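Local coordinates for RV0130 (Mycobacterium tuberculosis, PDB 2C2I), which probably catalyses the reversible dehydration of (3R)-3-hydroxyacyl-CoA to (2E)-enoyl-CoA as a homodimeric hotdog-fold hydratase, at residues N92-P97 with P139-E144; T109-G114 with T126-V131. One frame throughout, in Å; residues are numbered along the deposited sequence.

Interaction 1 of 2, residues N92-P97 with P139-E144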
# COMPACT_ATOMS: atom_id res chain seq x y z
N ASN A 92 -5.90 4.83 -7.98
CA ASN A 92 -5.68 5.39 -9.30
C ASN A 92 -4.33 6.09 -9.43
O ASN A 92 -3.74 6.11 -10.51
CB ASN A 92 -6.81 6.34 -9.66
CG ASN A 92 -8.13 5.59 -9.85
OD1 ASN A 92 -8.13 4.41 -10.24
ND2 ASN A 92 -9.24 6.25 -9.55
N LYS A 93 -3.84 6.65 -8.33
CA LYS A 93 -2.51 7.30 -8.32
C LYS A 93 -2.09 7.52 -6.88
O LYS A 93 -2.93 7.81 -6.02
CB LYS A 93 -2.56 8.66 -9.01
CG LYS A 93 -1.18 9.23 -9.35
CD LYS A 93 -1.30 10.56 -10.08
CE LYS A 93 0.07 11.21 -10.20
NZ LYS A 93 0.02 12.44 -11.04
N VAL A 94 -0.79 7.38 -6.62
CA VAL A 94 -0.25 7.65 -5.28
C VAL A 94 1.14 8.25 -5.48
O VAL A 94 1.91 7.74 -6.29
CB VAL A 94 -0.07 6.35 -4.41
CG1 VAL A 94 0.58 6.71 -3.09
CG2 VAL A 94 -1.45 5.56 -4.19
N ARG A 95 1.44 9.29 -4.70
CA ARG A 95 2.78 9.87 -4.71
C ARG A 95 3.18 10.10 -3.26
O ARG A 95 2.32 10.19 -2.37
CB ARG A 95 2.83 11.16 -5.54
CG ARG A 95 2.59 10.99 -7.05
CD ARG A 95 3.71 10.24 -7.72
NE ARG A 95 3.60 10.15 -9.17
CZ ARG A 95 3.04 9.13 -9.84
NH1 ARG A 95 2.45 8.11 -9.21
NH2 ARG A 95 3.06 9.16 -11.16
N PHE A 96 4.50 10.12 -3.01
CA PHE A 96 5.03 10.29 -1.66
C PHE A 96 6.03 11.44 -1.68
O PHE A 96 7.26 11.20 -1.67
CB PHE A 96 5.74 9.00 -1.18
CG PHE A 96 4.85 7.79 -1.13
CD1 PHE A 96 3.88 7.66 -0.15
CD2 PHE A 96 4.98 6.78 -2.08
CE1 PHE A 96 3.06 6.53 -0.08
CE2 PHE A 96 4.16 5.63 -2.02
CZ PHE A 96 3.20 5.51 -1.04
N PRO A 97 5.53 12.68 -1.76
CA PRO A 97 6.45 13.83 -1.95
C PRO A 97 7.56 13.98 -0.90
O PRO A 97 8.69 14.34 -1.26
CB PRO A 97 5.51 15.03 -1.95
CG PRO A 97 4.19 14.44 -2.53
CD PRO A 97 4.11 13.11 -1.77
N PRO A 139 3.56 17.17 1.24
CA PRO A 139 2.77 16.08 1.85
C PRO A 139 3.58 14.78 1.92
O PRO A 139 4.52 14.60 1.15
CB PRO A 139 1.59 15.87 0.88
CG PRO A 139 1.82 16.76 -0.29
CD PRO A 139 3.01 17.64 -0.05
N ALA A 140 3.19 13.90 2.84
CA ALA A 140 3.79 12.58 2.93
C ALA A 140 3.20 11.68 1.86
O ALA A 140 3.87 10.80 1.34
CB ALA A 140 3.57 11.99 4.29
N CYS A 141 1.94 11.93 1.51
CA CYS A 141 1.26 11.04 0.58
C CYS A 141 0.09 11.78 -0.04
O CYS A 141 -0.64 12.47 0.66
CB CYS A 141 0.78 9.81 1.33
SG CYS A 141 -0.05 8.58 0.26
N VAL A 142 -0.06 11.64 -1.36
CA VAL A 142 -1.24 12.12 -2.08
C VAL A 142 -1.76 10.89 -2.83
O VAL A 142 -1.05 10.32 -3.65
CB VAL A 142 -0.93 13.25 -3.08
CG1 VAL A 142 -2.24 13.76 -3.74
CG2 VAL A 142 -0.17 14.42 -2.42
N ALA A 143 -3.00 10.50 -2.55
CA ALA A 143 -3.53 9.24 -3.09
C ALA A 143 -4.95 9.42 -3.57
O ALA A 143 -5.72 10.14 -2.95
CB ALA A 143 -3.52 8.16 -2.02
N GLU A 144 -5.29 8.77 -4.66
CA GLU A 144 -6.69 8.59 -4.99
C GLU A 144 -6.98 7.08 -4.90
O GLU A 144 -6.35 6.29 -5.60
CB GLU A 144 -6.98 9.11 -6.39
CG GLU A 144 -8.47 9.04 -6.75
CD GLU A 144 -8.73 9.67 -8.08
OE1 GLU A 144 -8.53 10.89 -8.20
OE2 GLU A 144 -9.06 8.96 -9.04

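Interaction 2 of 2, residues T109-G114 with T126-V131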
# COMPACT_ATOMS: atom_id res chain seq x y z
N THR A 109 -6.43 14.64 5.14
CA THR A 109 -7.67 15.29 4.71
C THR A 109 -8.18 14.50 3.51
O THR A 109 -7.41 14.22 2.62
CB THR A 109 -7.36 16.71 4.21
OG1 THR A 109 -6.72 17.43 5.29
CG2 THR A 109 -8.66 17.41 3.81
N SER A 110 -9.47 14.14 3.49
CA SER A 110 -10.03 13.42 2.33
C SER A 110 -11.28 14.09 1.75
O SER A 110 -12.04 14.74 2.47
CB SER A 110 -10.37 11.97 2.72
OG SER A 110 -9.21 11.23 3.10
N SER A 111 -11.50 13.87 0.46
CA SER A 111 -12.70 14.34 -0.24
C SER A 111 -13.29 13.21 -1.04
O SER A 111 -12.55 12.33 -1.51
CB SER A 111 -12.35 15.47 -1.21
OG SER A 111 -11.66 16.49 -0.52
N LEU A 112 -14.61 13.22 -1.21
CA LEU A 112 -15.25 12.19 -2.02
C LEU A 112 -15.27 12.58 -3.50
O LEU A 112 -15.92 13.57 -3.89
CB LEU A 112 -16.66 11.94 -1.47
CG LEU A 112 -17.52 10.82 -2.02
CD1 LEU A 112 -16.75 9.49 -1.88
CD2 LEU A 112 -18.80 10.80 -1.17
N VAL A 113 -14.55 11.82 -4.33
CA VAL A 113 -14.50 12.09 -5.76
C VAL A 113 -15.78 11.63 -6.45
O VAL A 113 -16.38 12.38 -7.25
CB VAL A 113 -13.26 11.46 -6.41
CG1 VAL A 113 -13.25 11.69 -7.91
CG2 VAL A 113 -12.00 12.07 -5.80
N GLY A 114 -16.24 10.43 -6.11
CA GLY A 114 -17.39 9.87 -6.79
C GLY A 114 -17.83 8.59 -6.14
O GLY A 114 -17.07 7.97 -5.41
N THR A 126 -14.71 6.57 -4.70
CA THR A 126 -13.38 7.02 -5.07
C THR A 126 -13.07 8.23 -4.19
O THR A 126 -13.83 9.19 -4.14
CB THR A 126 -13.30 7.32 -6.55
OG1 THR A 126 -13.64 6.13 -7.28
CG2 THR A 126 -11.90 7.82 -6.98
N VAL A 127 -11.93 8.17 -3.49
CA VAL A 127 -11.59 9.13 -2.44
C VAL A 127 -10.22 9.74 -2.75
O VAL A 127 -9.30 9.02 -3.13
CB VAL A 127 -11.56 8.44 -1.05
CG1 VAL A 127 -11.19 9.46 0.05
CG2 VAL A 127 -12.93 7.77 -0.70
N SER A 128 -10.10 11.06 -2.58
CA SER A 128 -8.81 11.75 -2.66
C SER A 128 -8.31 12.04 -1.25
O SER A 128 -9.07 12.53 -0.43
CB SER A 128 -8.96 13.07 -3.41
OG SER A 128 -9.95 13.88 -2.80
N THR A 129 -7.04 11.74 -0.97
CA THR A 129 -6.50 11.98 0.37
C THR A 129 -5.14 12.65 0.22
O THR A 129 -4.36 12.33 -0.68
CB THR A 129 -6.36 10.67 1.22
OG1 THR A 129 -7.64 9.99 1.31
CG2 THR A 129 -5.90 10.97 2.63
N THR A 130 -4.88 13.60 1.12
CA THR A 130 -3.57 14.15 1.27
C THR A 130 -3.18 13.86 2.69
O THR A 130 -3.94 14.16 3.60
CB THR A 130 -3.56 15.66 0.95
OG1 THR A 130 -3.71 15.80 -0.46
CG2 THR A 130 -2.22 16.29 1.37
N VAL A 131 -2.01 13.25 2.87
CA VAL A 131 -1.46 13.02 4.19
C VAL A 131 -0.33 14.03 4.39
O VAL A 131 0.67 14.01 3.65
CB VAL A 131 -0.92 11.56 4.37
CG1 VAL A 131 -0.48 11.32 5.81
CG2 VAL A 131 -1.98 10.53 4.00

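Interaction 1 of 2, residues N92-P97 with P139-E144
Lys-93 to Arg-95 pair with Val-142 to Glu-144 as antiparallel strands whose axes are 178° apart and 4.7 Å from each other, with Lys-93/Glu-144 and Arg-95/Val-142 as hydrogen-bonded pairs and Val-94/Ala-143 as the non-hydrogen-bonded pair between them. Where the chain turns a corner, at Asn-92, ND2 donates to Glu-144 OE2 at 2.8 Å, a nearly straight bond (168°). OE2 accepts through its anti lone pair and lies in the plane of the Asn-92 amide, while amide and carboxylate planes stand 83° apart. Glu-144 CG, anti to its backbone N, starts an extended chain that carries the carboxylate to this amide. The other end of the amide, OD1, is bonded to Arg-95 NH2 of the second subunit, so both ends fix its rotation. On the face of Val-94 and Ala-143, Val-94 CG2 meets Ala-143 CB at 4.0 Å. Cys-141 SG lies 3.9 Å from Val-94 CG1 and 3.7 Å from Phe-96 CE1, an oblique sulfur-aromatic contact. Ala-140 O sits at the edge of the Phe-96 ring, 3.5 Å from CD1. Beyond it Pro-97 and Pro-139 cross at about a right angle, CG to CG 4.0 Å. Leu-67 of helix 63-68 packs against Val-94, Phe-96 and Ala-143. Val-94 and Arg-95 also pair with a strand of the second subunit, continuing the sheet across the interface as in dimeric hotdog proteins.

Interaction 2 of 2, residues T109-G114 with T126-V131
Ser-111 and Ser-128 meet through peptide groups, the flat units of this contact, since neither segment carries an aromatic, amide or guanidinium side chain; each N-H lies in the plane of the carbonyl it meets, with Ser-111 N to Ser-128 O at 2.9 Å. Thr-109/Thr-130 is likewise a hydrogen-bonded pair, and the strand axes stand 150° apart. On the face of Ser-110, Leu-112, Val-127 and Thr-129, Ser-110 OG and Thr-129 OG1 form a short hydrogen bond of 2.7 Å. Both oxygens are anti to their own carbonyl carbons (chi1 -63° and -56°). Gln-74 NE2 also bonds Thr-129 OG1, giving this buried hydroxyl two partners. Beside the pair, Val-127 CG1 packs 3.8 Å from Ser-110 CB.

At Val-113 and Gly-114 the register shifts by one: both face Thr-126, which defines a classic beta bulge. Thr-126 O takes Val-113 N at 2.7 Å and, weakly, Gly-114 N at 3.4 Å, while Thr-126 N returns a bond to Gly-114 O at 2.8 Å. The bulge turns the Val-113 side chain toward the partner strand: its CB lies 3.9 Å from Thr-126 CG2, and its CG2 reaches CB of Ser-128.

The arrangement belongs to the beta hairpin of strands 105-119 and 122-133. Helix 70-75 packs on its Ser-110, Val-127 and Thr-129 face through Leu-70 and Gln-74; strand 17-25 flanks 105-119, and strand 141-149 flanks 122-133.

In the fold
After a short strand and a helix the chain lays down strand 17-25, then runs through several helices and the short strand 79-80 to reach 86-95. Interaction 1 closes the longer loop, joining this strand to 141-149 across 41 intervening residues. Within that loop lies interaction 2, the tighter hairpin closure with 11 residues between its segments; the two closures are therefore nested and do not cross. Their centres are 11 Å apart, and they meet directly where Ala-140 and Cys-141 both face Val-131 in a classic beta bulge. Together they tie four neighbouring strands of one antiparallel sheet, in the order 105-119, 122-133, 141-149, 86-95, with 17-25 beyond 105-119 as the outermost strand on that side within the chain.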